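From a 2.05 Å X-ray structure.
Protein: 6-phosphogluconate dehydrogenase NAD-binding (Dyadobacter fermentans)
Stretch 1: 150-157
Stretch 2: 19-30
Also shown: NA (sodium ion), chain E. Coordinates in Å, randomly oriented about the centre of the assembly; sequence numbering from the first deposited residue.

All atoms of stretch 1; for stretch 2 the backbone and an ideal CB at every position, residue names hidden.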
ATOM      1  N   LYS B 150     -30.366   3.398  -0.994  1.00 38.80           N
ATOM      2  CA  LYS B 150     -29.473   2.244  -1.150  1.00 38.91           C
ATOM      3  C   LYS B 150     -29.827   1.410  -2.371  1.00 42.47           C
ATOM      4  O   LYS B 150     -28.923   1.039  -3.109  1.00 41.62           O
ATOM      5  CB  LYS B 150     -29.445   1.343   0.097  1.00 42.60           C
ATOM      6  CG  LYS B 150     -28.538   0.138  -0.082  1.00 45.28           C
ATOM      7  CD  LYS B 150     -28.153  -0.490   1.224  1.00 54.29           C
ATOM      8  CE  LYS B 150     -27.386  -1.789   1.019  1.00 53.14           C
ATOM      9  NZ  LYS B 150     -27.167  -2.492   2.306  1.00 71.87           N
ATOM     10  N   PRO B 151     -31.112   1.123  -2.639  1.00 41.35           N
ATOM     11  CA  PRO B 151     -31.446   0.327  -3.844  1.00 42.76           C
ATOM     12  C   PRO B 151     -31.097   1.049  -5.146  1.00 43.42           C
ATOM     13  O   PRO B 151     -30.837   0.392  -6.138  1.00 40.86           O
ATOM     14  CB  PRO B 151     -32.950   0.089  -3.724  1.00 46.12           C
ATOM     15  CG  PRO B 151     -33.354   0.568  -2.387  1.00 49.75           C
ATOM     16  CD  PRO B 151     -32.333   1.501  -1.895  1.00 43.79           C
ATOM     17  N   ILE B 152     -31.057   2.401  -5.139  1.00 40.32           N
ATOM     18  CA  ILE B 152     -30.689   3.142  -6.337  1.00 39.38           C
ATOM     19  C   ILE B 152     -29.163   3.009  -6.586  1.00 40.97           C
ATOM     20  O   ILE B 152     -28.763   2.699  -7.693  1.00 38.30           O
ATOM     21  CB  ILE B 152     -31.114   4.624  -6.269  1.00 40.32           C
ATOM     22  CG1 ILE B 152     -32.649   4.773  -5.968  1.00 43.04           C
ATOM     23  CG2 ILE B 152     -30.783   5.321  -7.616  1.00 40.31           C
ATOM     24  CD1 ILE B 152     -33.047   6.136  -5.504  1.00 46.10           C
ATOM     25  N   VAL B 153     -28.338   3.269  -5.580  1.00 37.97           N
ATOM     26  CA  VAL B 153     -26.875   3.275  -5.763  1.00 36.62           C
ATOM     27  C   VAL B 153     -26.302   1.873  -6.015  1.00 39.35           C
ATOM     28  O   VAL B 153     -25.266   1.792  -6.650  1.00 36.83           O
ATOM     29  CB  VAL B 153     -26.120   4.003  -4.643  1.00 37.35           C
ATOM     30  CG1 VAL B 153     -26.746   5.369  -4.408  1.00 35.10           C
ATOM     31  CG2 VAL B 153     -26.056   3.204  -3.346  1.00 37.66           C
ATOM     32  N   GLU B 154     -27.008   0.791  -5.613  1.00 38.82           N
ATOM     33  CA  GLU B 154     -26.589  -0.594  -5.891  1.00 41.58           C
ATOM     34  C   GLU B 154     -26.453  -0.840  -7.383  1.00 49.66           C
ATOM     35  O   GLU B 154     -25.762  -1.760  -7.777  1.00 51.17           O
ATOM     36  CB  GLU B 154     -27.589  -1.611  -5.295  1.00 45.34           C
ATOM     37  CG  GLU B 154     -27.344  -1.860  -3.826  1.00 57.21           C
ATOM     38  CD  GLU B 154     -28.340  -2.712  -3.065  1.00 75.91           C
ATOM     39  OE1 GLU B 154     -29.512  -2.835  -3.494  1.00 68.87           O
ATOM     40  OE2 GLU B 154     -27.932  -3.259  -2.016  1.00 73.63           O
ATOM     41  N   ASN B 155     -27.133  -0.054  -8.210  1.00 48.35           N
ATOM     42  CA  ASN B 155     -27.077  -0.213  -9.656  1.00 49.55           C
ATOM     43  C   ASN B 155     -25.736   0.163 -10.249  1.00 50.78           C
ATOM     44  O   ASN B 155     -25.380  -0.418 -11.249  1.00 51.06           O
ATOM     45  CB  ASN B 155     -28.172   0.608 -10.320  1.00 53.34           C
ATOM     46  CG  ASN B 155     -29.537   0.030 -10.030  1.00 69.18           C
ATOM     47  OD1 ASN B 155     -29.877  -1.036 -10.522  1.00 57.45           O
ATOM     48  ND2 ASN B 155     -30.313   0.667  -9.172  1.00 60.02           N
ATOM     49  N   PHE B 156     -24.969   1.080  -9.645  1.00 46.49           N
ATOM     50  CA  PHE B 156     -23.686   1.488 -10.240  1.00 45.17           C
ATOM     51  C   PHE B 156     -22.457   1.190  -9.383  1.00 45.81           C
ATOM     52  O   PHE B 156     -21.380   1.621  -9.759  1.00 44.90           O
ATOM     53  CB  PHE B 156     -23.705   2.974 -10.629  1.00 45.21           C
ATOM     54  CG  PHE B 156     -24.007   3.966  -9.556  1.00 41.69           C
ATOM     55  CD1 PHE B 156     -22.982   4.565  -8.830  1.00 42.61           C
ATOM     56  CD2 PHE B 156     -25.303   4.388  -9.334  1.00 43.08           C
ATOM     57  CE1 PHE B 156     -23.266   5.529  -7.859  1.00 40.40           C
ATOM     58  CE2 PHE B 156     -25.583   5.357  -8.374  1.00 42.49           C
ATOM     59  CZ  PHE B 156     -24.561   5.910  -7.638  1.00 39.83           C
ATOM     60  N   VAL B 157     -22.578   0.394  -8.318  1.00 41.62           N
ATOM     61  CA  VAL B 157     -21.433  -0.019  -7.515  1.00 41.27           C
ATOM     62  C   VAL B 157     -21.609  -1.452  -7.131  1.00 48.83           C
ATOM     63  O   VAL B 157     -22.724  -1.955  -7.111  1.00 49.41           O
ATOM     64  CB  VAL B 157     -21.177   0.830  -6.241  1.00 42.65           C
ATOM     65  CG1 VAL B 157     -20.926   2.306  -6.576  1.00 40.17           C
ATOM     66  CG2 VAL B 157     -22.294   0.652  -5.211  1.00 42.18           C
ATOM     67  N   UNK B  19     -21.429   8.722 -16.472  1.00 44.85           N
ATOM     68  CA  UNK B  19     -21.664   7.271 -16.403  1.00 45.97           C
ATOM     69  C   UNK B  19     -22.617   6.849 -15.289  1.00 48.80           C
ATOM     70  O   UNK B  19     -23.370   5.897 -15.483  1.00 46.27           O
ATOM     71  CB  UNK B  19     -20.330   6.546 -16.214  1.00 45.97           C
ATOM     72  N   UNK B  20     -22.601   7.540 -14.132  1.00 41.92           N
ATOM     73  CA  UNK B  20     -23.534   7.177 -13.069  1.00 39.63           C
ATOM     74  C   UNK B  20     -24.958   7.382 -13.561  1.00 42.44           C
ATOM     75  O   UNK B  20     -25.773   6.487 -13.395  1.00 41.33           O
ATOM     76  CB  UNK B  20     -23.275   7.998 -11.804  1.00 39.63           C
ATOM     77  N   UNK B  21     -25.248   8.532 -14.185  1.00 40.98           N
ATOM     78  CA  UNK B  21     -26.605   8.832 -14.674  1.00 42.98           C
ATOM     79  C   UNK B  21     -27.045   7.861 -15.785  1.00 47.30           C
ATOM     80  O   UNK B  21     -28.209   7.472 -15.849  1.00 47.71           O
ATOM     81  CB  UNK B  21     -26.667  10.270 -15.192  1.00 42.98           C
ATOM     82  N   UNK B  22     -26.116   7.455 -16.646  1.00 44.48           N
ATOM     83  CA  UNK B  22     -26.439   6.494 -17.716  1.00 45.89           C
ATOM     84  C   UNK B  22     -26.936   5.146 -17.135  1.00 49.61           C
ATOM     85  O   UNK B  22     -27.872   4.558 -17.652  1.00 49.64           O
ATOM     86  CB  UNK B  22     -25.210   6.262 -18.597  1.00 45.89           C
ATOM     87  N   UNK B  23     -26.316   4.672 -16.066  1.00 46.39           N
ATOM     88  CA  UNK B  23     -26.744   3.420 -15.440  1.00 46.48           C
ATOM     89  C   UNK B  23     -28.133   3.561 -14.790  1.00 48.63           C
ATOM     90  O   UNK B  23     -28.918   2.610 -14.834  1.00 48.89           O
ATOM     91  CB  UNK B  23     -25.717   2.980 -14.394  1.00 46.48           C
ATOM     92  N   UNK B  24     -28.432   4.715 -14.173  1.00 42.58           N
ATOM     93  CA  UNK B  24     -29.726   4.886 -13.519  1.00 42.02           C
ATOM     94  C   UNK B  24     -30.820   4.995 -14.569  1.00 47.14           C
ATOM     95  O   UNK B  24     -31.899   4.461 -14.354  1.00 51.27           O
ATOM     96  CB  UNK B  24     -29.723   6.121 -12.616  1.00 42.02           C
ATOM     97  N   UNK B  25     -30.522   5.581 -15.732  1.00 41.29           N
ATOM     98  CA  UNK B  25     -31.461   5.603 -16.845  1.00 43.09           C
ATOM     99  C   UNK B  25     -31.686   4.170 -17.390  1.00 51.54           C
ATOM    100  O   UNK B  25     -32.838   3.734 -17.465  1.00 52.99           O
ATOM    101  CB  UNK B  25     -30.945   6.527 -17.950  1.00 43.09           C
ATOM    102  N   UNK B  26     -30.598   3.421 -17.686  1.00 48.96           N
ATOM    103  CA  UNK B  26     -30.674   2.016 -18.113  1.00 50.17           C
ATOM    104  C   UNK B  26     -31.487   1.186 -17.118  1.00 56.02           C
ATOM    105  O   UNK B  26     -32.234   0.313 -17.536  1.00 59.30           O
ATOM    106  CB  UNK B  26     -29.270   1.426 -18.263  1.00 50.17           C
ATOM    107  N   UNK B  27     -31.320   1.430 -15.792  1.00 50.70           N
ATOM    108  CA  UNK B  27     -32.042   0.681 -14.747  1.00 51.73           C
ATOM    109  C   UNK B  27     -33.561   1.087 -14.559  1.00 55.80           C
ATOM    110  O   UNK B  27     -34.206   0.596 -13.627  1.00 56.03           O
ATOM    111  CB  UNK B  27     -31.302   0.882 -13.423  1.00 51.73           C
ATOM    112  N   UNK B  28     -34.101   1.950 -15.418  1.00 51.78           N
ATOM    113  CA  UNK B  28     -35.511   2.334 -15.385  1.00 53.61           C
ATOM    114  C   UNK B  28     -35.902   3.555 -14.577  1.00 56.60           C
ATOM    115  O   UNK B  28     -37.091   3.860 -14.490  1.00 57.14           O
ATOM    116  CB  UNK B  28     -36.317   1.149 -14.848  1.00 53.61           C
ATOM    117  N   UNK B  29     -34.931   4.288 -14.001  1.00 50.00           N
ATOM    118  CA  UNK B  29     -35.249   5.512 -13.263  1.00 46.97           C
ATOM    119  C   UNK B  29     -35.380   6.702 -14.199  1.00 52.94           C
ATOM    120  O   UNK B  29     -34.547   6.889 -15.088  1.00 52.28           O
ATOM    121  CB  UNK B  29     -34.177   5.794 -12.208  1.00 46.97           C
ATOM    122  N   UNK B  30     -36.362   7.561 -13.932  1.00 51.15           N
ATOM    123  CA  UNK B  30     -36.563   8.801 -14.683  1.00 51.13           C
ATOM    124  C   UNK B  30     -35.636   9.872 -14.077  1.00 52.70           C
ATOM    125  O   UNK B  30     -35.652  10.039 -12.850  1.00 52.09           O
ATOM    126  CB  UNK B  30     -38.027   9.244 -14.644  1.00 51.13           C
TER
HETATM  127 NA    NA E 301     -24.417  -3.541  -7.696  1.00 62.06          NA

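Stretch 2 is helical from 19 to 26 and then leaves helical geometry. Stretch 1 offers it mainly the ring of Phe-156, the side chain of Asn-155 and the apolar branches of Ile-152. No hydrogen bond crosses between the two.

Position 19 has nothing of stretch 1 within 5.5 Å of its ideal CB, so the visible atoms allow almost any residue. It is Pro-19; its carbonyl O accepts from the N of position 23.

Position 20 points sideways, and its ideal CB lies 4.6 Å from Phe-156 CD1. An apolar side chain of moderate size would suit the ring. The residue is Ile-20. Its CG2 sits over one face of the Phe-156 ring, 3.5 Å from the centroid and 10° off the normal, a CH-pi contact.

Position 21 points away and 22 is out of reach. They are Ala-21 and Glu-22.

Position 23 points toward stretch 1. Its ideal CB is 4.3 Å from Phe-156 CB and 4.6 Å from Asn-155 O. An aliphatic residue would fit; a small donor might reach the carbonyl. It is Ile-23. Its CD1 packs 3.9 Å from Phe-156 CB, and its CG2 lies 3.3 Å from Asn-155 O.

Position 24 points sideways, with its ideal CB 5.2 Å from Ile-152 CG2. A longer apolar chain, such as leucine or methionine, could reach further. It is Leu-24. Its CD2 meets Ile-152 CG2 at 3.6 Å and Phe-156 CD2 at 3.8 Å, the latter at the ring edge. One methyl thus touches both side chains.

Positions 25 and 26 are out of reach. They are Leu-25 and Glu-26.

Position 27 points toward stretch 1, with its ideal CB already 3.8 Å from Asn-155 OD1. A small residue suffices for contact. It is Ala-27, the first residue to leave helical angles.

Position 28 has phi/psi of 92/5. A CB would be jammed against the preceding carbonyl O, which calls for glycine. It is Gly-28.

Position 29 points toward stretch 1, yet no atom there lies within 5.5 Å of its ideal CB. A long or aromatic side chain could span the gap to Ile-152 and Asn-155. It is Tyr-29. Ile-152 CG2 lies over one ring face, 4.2 Å from the centroid, as a CH-pi contact. Asn-155 ND2 approaches the edge, 3.6 Å from Tyr-29 CE2, while it donates to Ile-152 O at 3.0 Å.

Position 30 is out of reach. It is Glu-30.

Stretch 2 19-30: PIAEILLEAGYE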
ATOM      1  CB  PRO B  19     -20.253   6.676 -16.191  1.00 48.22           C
ATOM      2  CG  PRO B  19     -19.386   7.833 -15.805  1.00 51.21           C
ATOM      3  CD  PRO B  19     -19.983   9.025 -16.466  1.00 46.49           C
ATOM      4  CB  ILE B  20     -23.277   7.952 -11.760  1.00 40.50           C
ATOM      5  CG1 ILE B  20     -21.972   7.488 -11.119  1.00 39.59           C
ATOM      6  CG2 ILE B  20     -24.440   7.726 -10.771  1.00 41.36           C
ATOM      7  CD1 ILE B  20     -21.417   8.380 -10.115  1.00 39.51           C
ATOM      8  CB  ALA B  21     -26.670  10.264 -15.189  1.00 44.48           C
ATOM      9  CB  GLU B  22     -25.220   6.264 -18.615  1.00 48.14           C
ATOM     10  CG  GLU B  22     -24.864   7.487 -19.446  1.00 59.40           C
ATOM     11  CD  GLU B  22     -23.677   7.345 -20.376  1.00 82.05           C
ATOM     12  OE1 GLU B  22     -22.778   6.526 -20.082  1.00 65.54           O
ATOM     13  OE2 GLU B  22     -23.624   8.092 -21.380  1.00 79.53           O
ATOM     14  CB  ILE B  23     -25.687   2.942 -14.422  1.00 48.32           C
ATOM     15  CG1 ILE B  23     -24.500   2.351 -15.166  1.00 49.33           C
ATOM     16  CG2 ILE B  23     -26.237   1.936 -13.416  1.00 49.55           C
ATOM     17  CD1 ILE B  23     -23.210   2.513 -14.438  1.00 56.68           C
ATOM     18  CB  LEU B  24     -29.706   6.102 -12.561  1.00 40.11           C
ATOM     19  CG  LEU B  24     -28.706   6.003 -11.409  1.00 42.85           C
ATOM     20  CD1 LEU B  24     -28.770   7.264 -10.508  1.00 41.78           C
ATOM     21  CD2 LEU B  24     -28.900   4.717 -10.585  1.00 44.14           C
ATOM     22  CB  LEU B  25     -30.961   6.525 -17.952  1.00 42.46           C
ATOM     23  CG  LEU B  25     -31.040   7.987 -17.632  1.00 47.53           C
ATOM     24  CD1 LEU B  25     -30.175   8.799 -18.597  1.00 48.84           C
ATOM     25  CD2 LEU B  25     -32.518   8.486 -17.625  1.00 50.20           C
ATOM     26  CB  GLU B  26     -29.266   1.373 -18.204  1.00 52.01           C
ATOM     27  CG  GLU B  26     -28.379   1.775 -19.375  1.00 66.37           C
ATOM     28  CD  GLU B  26     -26.922   1.324 -19.281  1.00 85.98           C
ATOM     29  OE1 GLU B  26     -26.484   0.874 -18.194  1.00 67.35           O
ATOM     30  OE2 GLU B  26     -26.210   1.437 -20.304  1.00 82.31           O
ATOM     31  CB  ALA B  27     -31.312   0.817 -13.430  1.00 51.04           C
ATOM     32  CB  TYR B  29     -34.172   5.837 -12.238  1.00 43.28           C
ATOM     33  CG  TYR B  29     -34.070   4.854 -11.102  1.00 41.10           C
ATOM     34  CD1 TYR B  29     -34.882   4.971  -9.981  1.00 42.37           C
ATOM     35  CD2 TYR B  29     -33.101   3.858 -11.100  1.00 39.37           C
ATOM     36  CE1 TYR B  29     -34.839   4.031  -8.955  1.00 41.31           C
ATOM     37  CE2 TYR B  29     -33.028   2.925 -10.068  1.00 39.81           C
ATOM     38  CZ  TYR B  29     -33.877   3.034  -8.977  1.00 47.10           C
ATOM     39  OH  TYR B  29     -33.754   2.203  -7.881  1.00 47.41           O
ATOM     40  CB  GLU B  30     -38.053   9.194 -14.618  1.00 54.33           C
ATOM     41  CG  GLU B  30     -38.415  10.611 -15.057  1.00 72.25           C
ATOM     42  CD  GLU B  30     -39.904  10.920 -14.974  1.00 98.89           C
ATOM     43  OE1 GLU B  30     -40.567  10.458 -14.014  1.00 81.05           O
ATOM     44  OE2 GLU B  30     -40.405  11.642 -15.866  1.00 97.91           O
TER
HETATM   45  O   HOH W   1     -24.468  -3.565  -5.230  1.00 50.42           O
HETATM   46  O   HOH W   2     -26.691  -4.939  -7.287  1.00 48.18           O
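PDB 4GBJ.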